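Local structure of 11S globulin (Wrightia tinctoria, 5WXU) at residues G91-S96 against R199-G204; A100-I105 against I160-G165; N224-L229 against K246-E251; I325-Q330 against N411-A416. The protein probably serves as a seed storage globulin and nutrient reservoir, and binds the plant hormone auxin (indole-3-acetic acid). One frame throughout, in Å; residues are numbered along the deposited sequence. Where two conformers were deposited one is given.

Interaction 1 (G91-S96 against R199-G204); sequences GLFVPS and RYFLGG. With PO4 (phosphate ion), chain N.
Pro95 O is the best-held atom of the contact, gripped twice from 199-204. Leu202 N donates to it over 2.9 Å at a nearly straight 168°, from above the carbonyl plane and off the lone pairs, and Phe201 CA adds a CA-H...O contact. The Ser96-Phe201 pair is antiparallel and non-hydrogen-bonded, although the short strand axes run at 108°, so the strands cross steeply at this corner of the N-terminal cupin. Phe201 has CG anti to its carbonyl carbon, which brings its ring beneath Ser96: Ser96 CB lies 3.7 Å from the centroid of the Phe201 ring, offset toward the rim, a CH-pi contact over the face. Val94 O reaches the ring edge, 3.4 Å from Phe201 CD2, and Phe93 CE1 meets Phe201 CE2 at 3.8 Å with the rings oblique. Ser96 OG sits in the crowded position between N and C (chi1 66°), from which it donates to phosphate O1 over 2.7 Å. Arg199 NH1 donates in its guanidinium plane to O4 of the same ion at 2.9 Å; His85, His168 and Asn98 also hydrogen-bond to it. Five side chains thus hold an ion probably taken from the crystallisation liquor, consistent with a pocket suited to anions, beside a wall that is otherwise aromatic and apolar.

Interaction 2 (A100-I105 against I160-G165); sequences APMLII and IALPAG
No aromatic ring enters this contact; its flat groups are backbone carbonyls, whose planes contain three of the four donors. Met102 N, Ile104 N and Ile160 N lie in the planes of Leu162 O, Ile160 O and Ile104 O, while Leu162 N approaches Met102 O almost along the C=O axis, with an N-H...O angle of 172°. The shortest of the four is Ile104 N to Ile160 O, 2.7 Å. This makes 102-108 and 158-162 antiparallel neighbours in a sheet of the N-terminal cupin beta-barrel, strand 178-185 lying on the far side of 102-108. Met102, Ile104, Ile160 and Leu162 project from one face. Met102 takes the crowded first torsion (chi1 67°) and then extends alongside Leu162, so that Met102 CE presses on Leu162 CD1 at 3.2 Å and on Leu162 CB at 3.3 Å, closer than two carbons normally pack. An alanine in place of Met102 would probably loosen this packing on Leu162, along with that on His168, by removing the thioether. Ile104 CD1 meets the same Leu162 CD1 at 4.0 Å, crossing obliquely. From the other face Leu103 CD2 reaches Ala161 CB at 3.6 Å, and Leu326 of helix 325-329 packs on both.

Interaction 3 (N224-L229 against K246-E251); sequences NVFQPL and KKLQSE
This is a largely polar contact at the end of a helix: side-chain amides from the end of strand 221-224 and the loop that follows it meet the C-terminal end of helix 242-248, which closes in a Schellman motif with Ser250 at positive phi (67°). Asn224 carries one side. With CG anti to the backbone N, its ND2 donates to Leu248 O over 3.0 Å at 178°, the acceptor lying in the amide plane and the hydrogen bond falling on a carbonyl lone pair; ND2 also donates to Gly204 O. Its OD1 accepts from Phe226 N at 3.0 Å, an Asx turn that ties the amide to its own loop. A leucine in place of Asn224 has no amide for Leu248 O, Gly204 O or Phe226 N, and would probably loosen the hold of the loop on the helix end. Gln227, extended beyond CG, donates from NE2 to Gln249 O at 3.0 Å and also to Asn205 OD1. In the reverse direction Gln249 NE2 donates to Phe226 O over 2.8 Å, and weakly to Leu229 O. Beside this network Leu248 CD2 sits 3.9 Å above the centre of the Phe226 ring, 9° off its normal. Glu251 OE1 forms a salt bridge with Lys372 of the second subunit. Amide donors thus satisfy two carbonyls at the helix terminus, where they would probably ease the local negative potential, while Gln249 returns a bond to the loop.

Interaction 4 (I325-Q330 against N411-A416); sequences ILRKLQ and NDRAKA. With PO4 (phosphate ion), chain O.
Helix 325-329 of the C-terminal cupin meets, at its last turn, the loop between strands 402-409 and 416-418. Arg327, with CG anti to N and a bend at chi2 (78°), lays its guanidinium flat on that of Arg413: the centres are 4.0 Å apart and the planes 17° from parallel, with NH1 over the middle of the Arg413 group. Asp412 OD2 approaches the edge of the Arg327 guanidinium, in its plane, forming a salt bridge with NH1 at 3.6 Å; the carboxylate itself is turned by 67°. Ser320 OG bonds to both Asp412 OD2 and Arg413 NE, and so ties the two neighbouring loop residues together. In the beta-barrel, where the loop links one sheet to the other, these charges gather beside a subunit interface. The two NH1 atoms of Arg327 and Arg413 come within 3.5 Å, a repulsion that Asp412 and a phosphate, probably from the crystallisation liquor, are likely to offset. Arg413 NH1 bonds only weakly to the ion, whereas Lys415 NZ donates to O2 at 2.7 Å and to Arg413 O at 2.8 Å; Thr289 of the third subunit also hydrogen-bonds to the phosphate. One water donates to Gln330 OE1 (3.0 Å) and Asn411 OD1 (2.7 Å), while Asn411 ND2 donates to Asn351 O.

Overall arrangement
Along the chain, interaction 2 falls between the two segments of interaction 1, and interactions 3 and 4 follow in series. Interactions 1 and 2, centres 15 Å apart, belong to different sheets of the N-terminal cupin, joined where strand 91-98 leads into strand 102-108. Interaction 3 touches interaction 1, 12 Å away between centres, through Phe201 O with Val225 N, so the helical extension is fastened to the barrel edge; both border the second subunit. Interaction 4 lies in the C-terminal cupin, 13 Å from interaction 2 between centres, where Leu329 packs on Ala161 and Pro163 and joins the two domains. Interactions 3 and 4 are the farthest apart, 37 Å between centres, running from the helical extension to the domain junction.

Interaction 1 (G91-S96 against R199-G204)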
# COMPACT_ATOMS: atom_id res chain seq x y z
N GLY B 91 -32.82 28.85 -1.20
CA GLY B 91 -32.14 28.66 -2.46
C GLY B 91 -31.55 27.24 -2.62
O GLY B 91 -30.89 26.70 -1.68
N LEU B 92 -31.79 26.68 -3.81
CA LEU B 92 -31.30 25.36 -4.24
C LEU B 92 -30.26 25.53 -5.35
O LEU B 92 -30.56 26.08 -6.43
CB LEU B 92 -32.48 24.48 -4.65
CG LEU B 92 -32.22 23.16 -5.37
CD1 LEU B 92 -31.37 22.29 -4.41
CD2 LEU B 92 -33.53 22.47 -5.72
N PHE B 93 -28.99 25.12 -5.08
CA PHE B 93 -27.93 25.18 -6.03
C PHE B 93 -28.03 23.88 -6.86
O PHE B 93 -27.95 22.78 -6.31
CB PHE B 93 -26.57 25.30 -5.28
CG PHE B 93 -25.35 25.54 -6.14
CD1 PHE B 93 -25.40 26.10 -7.39
CD2 PHE B 93 -24.09 25.27 -5.60
CE1 PHE B 93 -24.25 26.39 -8.10
CE2 PHE B 93 -22.92 25.54 -6.34
CZ PHE B 93 -23.01 26.08 -7.61
N VAL B 94 -28.32 24.03 -8.15
CA VAL B 94 -28.61 22.97 -9.09
C VAL B 94 -27.42 21.95 -9.04
O VAL B 94 -26.26 22.37 -9.08
CB VAL B 94 -28.78 23.53 -10.48
CG1 VAL B 94 -28.91 22.45 -11.54
CG2 VAL B 94 -30.03 24.45 -10.56
N PRO B 95 -27.76 20.68 -9.00
CA PRO B 95 -26.68 19.72 -9.04
C PRO B 95 -25.74 19.85 -10.22
O PRO B 95 -26.14 20.13 -11.35
CB PRO B 95 -27.42 18.40 -9.12
CG PRO B 95 -28.84 18.68 -8.59
CD PRO B 95 -29.07 20.02 -9.11
N SER B 96 -24.45 19.61 -9.96
CA SER B 96 -23.42 19.71 -10.95
C SER B 96 -22.24 18.76 -10.60
O SER B 96 -22.12 18.28 -9.46
CB SER B 96 -22.83 21.13 -11.03
OG SER B 96 -22.10 21.62 -9.85
N ARG B 199 -17.96 23.15 -15.39
CA ARG B 199 -19.09 22.95 -14.50
C ARG B 199 -20.26 22.44 -15.26
O ARG B 199 -20.85 23.16 -16.05
CB ARG B 199 -19.49 24.24 -13.75
CG ARG B 199 -18.31 24.92 -13.02
CD ARG B 199 -18.76 26.22 -12.33
NE ARG B 199 -17.70 27.22 -12.30
CZ ARG B 199 -17.23 27.80 -11.21
NH1 ARG B 199 -17.68 27.47 -9.98
NH2 ARG B 199 -16.27 28.70 -11.35
N TYR B 200 -20.62 21.19 -15.00
CA TYR B 200 -21.62 20.48 -15.74
C TYR B 200 -22.81 20.35 -14.84
O TYR B 200 -22.79 19.61 -13.90
CB TYR B 200 -21.10 19.12 -16.26
CG TYR B 200 -20.16 19.25 -17.49
CD1 TYR B 200 -19.76 20.52 -18.00
CD2 TYR B 200 -19.74 18.17 -18.17
CE1 TYR B 200 -18.89 20.62 -19.08
CE2 TYR B 200 -18.84 18.25 -19.23
CZ TYR B 200 -18.43 19.46 -19.72
OH TYR B 200 -17.59 19.54 -20.86
N PHE B 201 -23.93 20.99 -15.21
CA PHE B 201 -25.11 21.05 -14.42
C PHE B 201 -26.23 20.15 -14.94
O PHE B 201 -26.38 19.97 -16.15
CB PHE B 201 -25.60 22.54 -14.36
CG PHE B 201 -24.84 23.41 -13.43
CD1 PHE B 201 -23.76 24.07 -13.87
CD2 PHE B 201 -25.20 23.54 -12.07
CE1 PHE B 201 -23.04 24.88 -13.03
CE2 PHE B 201 -24.45 24.31 -11.22
CZ PHE B 201 -23.39 25.01 -11.72
N LEU B 202 -26.94 19.50 -14.03
CA LEU B 202 -28.13 18.65 -14.36
C LEU B 202 -29.36 19.53 -14.20
O LEU B 202 -30.05 19.52 -13.19
CB LEU B 202 -28.21 17.46 -13.48
CG LEU B 202 -27.14 16.39 -13.81
CD1 LEU B 202 -25.72 16.79 -13.62
CD2 LEU B 202 -27.48 15.15 -12.99
N GLY B 203 -29.61 20.30 -15.24
CA GLY B 203 -30.52 21.40 -15.15
C GLY B 203 -29.93 22.76 -15.23
O GLY B 203 -28.72 22.99 -15.28
N GLY B 204 -30.84 23.75 -15.18
CA GLY B 204 -30.45 25.13 -15.21
C GLY B 204 -30.39 25.77 -16.56
O GLY B 204 -30.32 25.09 -17.57
P PO4 N . -19.49 23.94 -8.69
O1 PO4 N . -20.02 23.32 -10.08
O2 PO4 N . -20.00 23.43 -7.35
O3 PO4 N . -18.05 23.45 -8.50
O4 PO4 N . -19.24 25.45 -8.68

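Interaction 2 (A100-I105 against I160-G165)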
# COMPACT_ATOMS: atom_id res chain seq x y z
N ALA B 100 -12.48 18.59 -11.69
CA ALA B 100 -11.40 18.76 -10.71
C ALA B 100 -12.03 18.53 -9.39
O ALA B 100 -13.18 18.92 -9.16
CB ALA B 100 -10.80 20.16 -10.73
N PRO B 101 -11.30 17.92 -8.46
CA PRO B 101 -11.70 17.83 -7.04
C PRO B 101 -11.66 19.22 -6.37
O PRO B 101 -11.09 20.18 -6.94
CB PRO B 101 -10.70 16.89 -6.45
CG PRO B 101 -9.46 17.15 -7.27
CD PRO B 101 -9.90 17.48 -8.66
N MET B 102 -12.32 19.33 -5.23
CA MET B 102 -12.46 20.61 -4.55
C MET B 102 -12.55 20.43 -3.08
O MET B 102 -12.98 19.39 -2.62
CB MET B 102 -13.72 21.30 -5.06
CG MET B 102 -14.97 20.56 -4.64
SD MET B 102 -16.36 20.94 -5.71
CE MET B 102 -17.30 19.51 -5.63
N LEU B 103 -12.16 21.44 -2.30
CA LEU B 103 -12.59 21.64 -0.98
C LEU B 103 -13.60 22.84 -0.95
O LEU B 103 -13.39 23.88 -1.67
CB LEU B 103 -11.44 21.97 -0.11
CG LEU B 103 -10.34 20.92 -0.01
CD1 LEU B 103 -9.47 21.28 1.15
CD2 LEU B 103 -10.90 19.53 0.22
N ILE B 104 -14.66 22.64 -0.21
CA ILE B 104 -15.70 23.70 0.01
C ILE B 104 -15.62 24.15 1.45
O ILE B 104 -15.71 23.33 2.35
CB ILE B 104 -17.08 23.16 -0.30
CG1 ILE B 104 -17.16 22.72 -1.74
CG2 ILE B 104 -18.15 24.28 -0.08
CD1 ILE B 104 -18.40 21.99 -2.15
N ILE B 105 -15.40 25.44 1.70
CA ILE B 105 -15.39 26.01 3.05
C ILE B 105 -16.74 26.69 3.26
O ILE B 105 -17.15 27.52 2.47
CB ILE B 105 -14.28 27.03 3.21
CG1 ILE B 105 -12.94 26.33 3.11
CG2 ILE B 105 -14.40 27.75 4.55
CD1 ILE B 105 -11.93 27.29 2.59
N ILE B 160 -15.52 20.69 3.21
CA ILE B 160 -16.12 19.53 2.54
C ILE B 160 -15.21 19.17 1.36
O ILE B 160 -14.79 20.04 0.63
CB ILE B 160 -17.51 19.88 1.94
CG1 ILE B 160 -18.48 20.44 3.00
CG2 ILE B 160 -18.19 18.73 1.23
CD1 ILE B 160 -19.36 21.57 2.48
N ALA B 161 -14.95 17.89 1.16
CA ALA B 161 -14.04 17.43 0.17
C ALA B 161 -14.75 16.59 -0.81
O ALA B 161 -15.33 15.54 -0.42
CB ALA B 161 -12.91 16.59 0.83
N LEU B 162 -14.68 16.95 -2.09
CA LEU B 162 -15.36 16.14 -3.13
C LEU B 162 -14.49 15.81 -4.31
O LEU B 162 -13.78 16.67 -4.83
CB LEU B 162 -16.56 16.94 -3.66
CG LEU B 162 -17.71 17.18 -2.66
CD1 LEU B 162 -18.82 18.09 -3.15
CD2 LEU B 162 -18.31 15.88 -2.23
N PRO B 163 -14.53 14.57 -4.81
CA PRO B 163 -13.80 14.22 -6.00
C PRO B 163 -14.36 14.86 -7.26
O PRO B 163 -15.58 15.19 -7.38
CB PRO B 163 -13.94 12.69 -6.08
CG PRO B 163 -14.34 12.30 -4.70
CD PRO B 163 -15.17 13.39 -4.21
N ALA B 164 -13.51 14.84 -8.28
CA ALA B 164 -13.92 15.11 -9.65
C ALA B 164 -14.95 14.10 -10.09
O ALA B 164 -14.88 12.91 -9.74
CB ALA B 164 -12.75 15.11 -10.64
N GLY B 165 -15.92 14.57 -10.88
CA GLY B 165 -16.87 13.70 -11.52
C GLY B 165 -18.11 13.41 -10.75
O GLY B 165 -19.01 12.76 -11.29

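Interaction 3 (N224-L229 against K246-E251)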
# COMPACT_ATOMS: atom_id res chain seq x y z
N ASN B 224 -25.78 23.40 -18.79
CA ASN B 224 -26.76 22.40 -18.50
C ASN B 224 -26.53 21.21 -19.46
O ASN B 224 -26.74 21.33 -20.70
CB ASN B 224 -28.19 22.95 -18.72
CG ASN B 224 -29.28 21.93 -18.53
OD1 ASN B 224 -29.05 20.72 -18.48
ND2 ASN B 224 -30.55 22.41 -18.43
N VAL B 225 -26.09 20.08 -18.92
CA VAL B 225 -25.69 18.93 -19.78
C VAL B 225 -26.77 18.29 -20.62
O VAL B 225 -26.43 17.54 -21.58
CB VAL B 225 -25.00 17.76 -18.97
CG1 VAL B 225 -23.79 18.27 -18.30
CG2 VAL B 225 -25.87 17.00 -18.05
N PHE B 226 -28.05 18.59 -20.31
CA PHE B 226 -29.15 18.05 -21.06
C PHE B 226 -29.42 18.85 -22.32
O PHE B 226 -29.96 18.31 -23.26
CB PHE B 226 -30.41 18.02 -20.21
CG PHE B 226 -30.31 17.15 -18.98
CD1 PHE B 226 -30.08 15.81 -19.11
CD2 PHE B 226 -30.42 17.69 -17.70
CE1 PHE B 226 -29.95 15.00 -18.00
CE2 PHE B 226 -30.29 16.90 -16.58
CZ PHE B 226 -30.11 15.54 -16.73
N GLN B 227 -28.99 20.11 -22.35
CA GLN B 227 -29.18 20.97 -23.52
C GLN B 227 -28.57 20.48 -24.82
O GLN B 227 -29.23 20.59 -25.84
CB GLN B 227 -28.73 22.42 -23.21
CG GLN B 227 -29.74 23.06 -22.27
CD GLN B 227 -29.44 24.50 -21.89
OE1 GLN B 227 -28.46 25.08 -22.32
NE2 GLN B 227 -30.39 25.13 -21.17
N PRO B 228 -27.32 19.97 -24.82
CA PRO B 228 -26.73 19.54 -26.13
C PRO B 228 -27.15 18.20 -26.63
O PRO B 228 -26.47 17.63 -27.46
CB PRO B 228 -25.22 19.58 -25.85
CG PRO B 228 -25.08 19.43 -24.37
CD PRO B 228 -26.27 20.16 -23.79
N LEU B 229 -28.27 17.66 -26.16
CA LEU B 229 -28.75 16.34 -26.50
C LEU B 229 -30.11 16.47 -27.24
O LEU B 229 -30.91 17.46 -27.03
CB LEU B 229 -28.93 15.52 -25.24
CG LEU B 229 -27.65 15.33 -24.38
CD1 LEU B 229 -27.88 14.54 -23.12
CD2 LEU B 229 -26.57 14.65 -25.23
N LYS B 246 -37.74 18.20 -22.33
CA LYS B 246 -37.60 19.65 -22.58
C LYS B 246 -37.57 20.53 -21.34
O LYS B 246 -36.82 21.52 -21.32
CB LYS B 246 -38.66 20.14 -23.57
CG LYS B 246 -38.24 19.79 -25.00
CD LYS B 246 -39.30 20.21 -26.01
CE LYS B 246 -38.79 20.00 -27.43
NZ LYS B 246 -39.64 20.62 -28.50
N LYS B 247 -38.27 20.08 -20.31
CA LYS B 247 -38.17 20.66 -18.96
C LYS B 247 -36.77 20.41 -18.33
O LYS B 247 -36.23 21.32 -17.65
CB LYS B 247 -39.27 20.14 -18.06
CG LYS B 247 -40.68 20.58 -18.53
CD LYS B 247 -41.82 19.97 -17.70
CE LYS B 247 -43.17 20.46 -18.29
NZ LYS B 247 -44.32 19.63 -17.84
N LEU B 248 -36.18 19.20 -18.55
CA LEU B 248 -34.76 18.99 -18.12
C LEU B 248 -33.81 19.96 -18.77
O LEU B 248 -32.84 20.47 -18.14
CB LEU B 248 -34.27 17.57 -18.37
CG LEU B 248 -34.59 16.54 -17.30
CD1 LEU B 248 -36.05 16.30 -17.16
CD2 LEU B 248 -33.92 15.19 -17.63
N GLN B 249 -34.09 20.26 -20.04
CA GLN B 249 -33.29 21.21 -20.84
C GLN B 249 -33.58 22.64 -20.50
O GLN B 249 -32.87 23.52 -20.95
CB GLN B 249 -33.47 20.96 -22.36
CG GLN B 249 -33.12 19.54 -22.77
CD GLN B 249 -33.27 19.32 -24.27
OE1 GLN B 249 -34.30 19.63 -24.84
NE2 GLN B 249 -32.21 18.81 -24.90
N SER B 250 -34.61 22.85 -19.69
CA SER B 250 -34.88 24.15 -19.07
C SER B 250 -35.26 25.14 -20.12
O SER B 250 -34.94 26.28 -19.99
CB SER B 250 -33.67 24.69 -18.29
OG SER B 250 -34.05 25.72 -17.35
N GLU B 251 -35.89 24.71 -21.19
CA GLU B 251 -36.24 25.70 -22.18
C GLU B 251 -37.39 26.55 -21.57
O GLU B 251 -38.24 26.08 -20.72
CB GLU B 251 -36.40 25.12 -23.61
CG GLU B 251 -35.15 25.32 -24.56
CD GLU B 251 -33.79 25.70 -23.87
OE1 GLU B 251 -33.62 26.88 -23.43
OE2 GLU B 251 -32.86 24.84 -23.80

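Interaction 4 (I325-Q330 against N411-A416)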
# COMPACT_ATOMS: atom_id res chain seq x y z
N ILE B 325 -10.66 10.64 2.98
CA ILE B 325 -10.82 10.94 1.52
C ILE B 325 -9.77 11.93 1.01
O ILE B 325 -9.44 11.94 -0.17
CB ILE B 325 -12.25 11.40 1.19
CG1 ILE B 325 -12.50 11.28 -0.31
CG2 ILE B 325 -12.57 12.74 1.79
CD1 ILE B 325 -13.95 11.58 -0.68
N LEU B 326 -9.21 12.71 1.92
CA LEU B 326 -8.12 13.62 1.54
C LEU B 326 -6.89 12.96 1.01
O LEU B 326 -6.16 13.53 0.22
CB LEU B 326 -7.75 14.54 2.68
CG LEU B 326 -8.82 15.55 3.17
CD1 LEU B 326 -8.34 16.39 4.33
CD2 LEU B 326 -9.35 16.46 2.05
N ARG B 327 -6.65 11.69 1.40
CA ARG B 327 -5.52 10.97 0.86
C ARG B 327 -5.66 10.75 -0.63
O ARG B 327 -4.73 10.98 -1.37
CB ARG B 327 -5.41 9.62 1.58
CG ARG B 327 -4.28 8.72 1.13
CD ARG B 327 -3.02 9.17 1.72
NE ARG B 327 -1.93 8.23 1.50
CZ ARG B 327 -0.65 8.55 1.66
NH1 ARG B 327 -0.31 9.79 2.02
NH2 ARG B 327 0.29 7.66 1.42
N LYS B 328 -6.85 10.40 -1.10
CA LYS B 328 -7.15 10.17 -2.54
C LYS B 328 -7.09 11.50 -3.29
O LYS B 328 -6.55 11.59 -4.41
CB LYS B 328 -8.59 9.63 -2.63
CG LYS B 328 -9.30 9.54 -4.00
CD LYS B 328 -10.77 9.11 -3.80
CE LYS B 328 -11.64 9.25 -5.06
NZ LYS B 328 -11.34 8.23 -6.11
N LEU B 329 -7.58 12.54 -2.64
CA LEU B 329 -7.69 13.86 -3.27
C LEU B 329 -6.40 14.66 -3.30
O LEU B 329 -6.30 15.63 -4.08
CB LEU B 329 -8.84 14.64 -2.64
CG LEU B 329 -10.24 14.05 -2.75
CD1 LEU B 329 -11.18 15.11 -2.19
CD2 LEU B 329 -10.56 13.68 -4.20
N GLN B 330 -5.44 14.32 -2.44
CA GLN B 330 -4.14 15.01 -2.33
C GLN B 330 -4.37 16.50 -2.02
O GLN B 330 -3.75 17.36 -2.60
CB GLN B 330 -3.33 14.85 -3.61
CG GLN B 330 -3.28 13.36 -4.00
CD GLN B 330 -2.13 13.05 -4.90
OE1 GLN B 330 -1.78 13.84 -5.74
NE2 GLN B 330 -1.56 11.85 -4.75
N ASN B 411 -1.54 19.46 -1.24
CA ASN B 411 -1.02 18.13 -1.03
C ASN B 411 -1.75 17.53 0.18
O ASN B 411 -2.22 18.18 1.09
CB ASN B 411 0.53 18.16 -0.87
CG ASN B 411 1.23 16.99 -1.60
OD1 ASN B 411 0.56 16.02 -2.07
ND2 ASN B 411 2.56 17.08 -1.72
N ASP B 412 -1.84 16.24 0.16
CA ASP B 412 -2.32 15.78 1.43
C ASP B 412 -1.00 15.74 2.25
O ASP B 412 0.21 15.87 1.76
CB ASP B 412 -3.29 14.58 1.48
CG ASP B 412 -2.62 13.32 1.20
OD1 ASP B 412 -1.94 13.37 0.16
OD2 ASP B 412 -2.76 12.36 2.01
N ARG B 413 -1.29 15.79 3.49
CA ARG B 413 -0.27 15.92 4.49
C ARG B 413 0.71 17.05 4.22
O ARG B 413 1.92 16.90 4.37
CB ARG B 413 0.45 14.58 4.75
CG ARG B 413 -0.56 13.50 5.20
CD ARG B 413 0.09 12.14 5.33
NE ARG B 413 -0.93 11.14 5.37
CZ ARG B 413 -0.69 9.83 5.38
NH1 ARG B 413 0.55 9.38 5.43
NH2 ARG B 413 -1.72 9.00 5.39
N ALA B 414 0.14 18.19 3.82
CA ALA B 414 0.93 19.37 3.61
C ALA B 414 1.62 19.77 4.94
O ALA B 414 1.05 19.73 5.98
CB ALA B 414 0.04 20.47 3.14
N LYS B 415 2.89 20.13 4.84
CA LYS B 415 3.67 20.49 6.03
C LYS B 415 4.40 21.78 5.73
O LYS B 415 4.65 22.10 4.55
CB LYS B 415 4.67 19.42 6.38
CG LYS B 415 4.07 18.26 7.17
CD LYS B 415 5.05 17.07 7.22
CE LYS B 415 5.15 16.27 5.92
NZ LYS B 415 3.97 15.43 5.50
N ALA B 416 4.67 22.50 6.79
CA ALA B 416 5.36 23.77 6.69
C ALA B 416 6.62 23.61 7.50
O ALA B 416 6.74 22.74 8.38
CB ALA B 416 4.51 24.86 7.22
P PO4 O . 3.70 12.43 7.50
O1 PO4 O . 2.80 11.33 6.98
O2 PO4 O . 3.12 13.81 7.44
O3 PO4 O . 3.87 11.96 8.95
O4 PO4 O . 4.98 12.35 6.68
O HOH W 1 -0.11 16.07 -4.72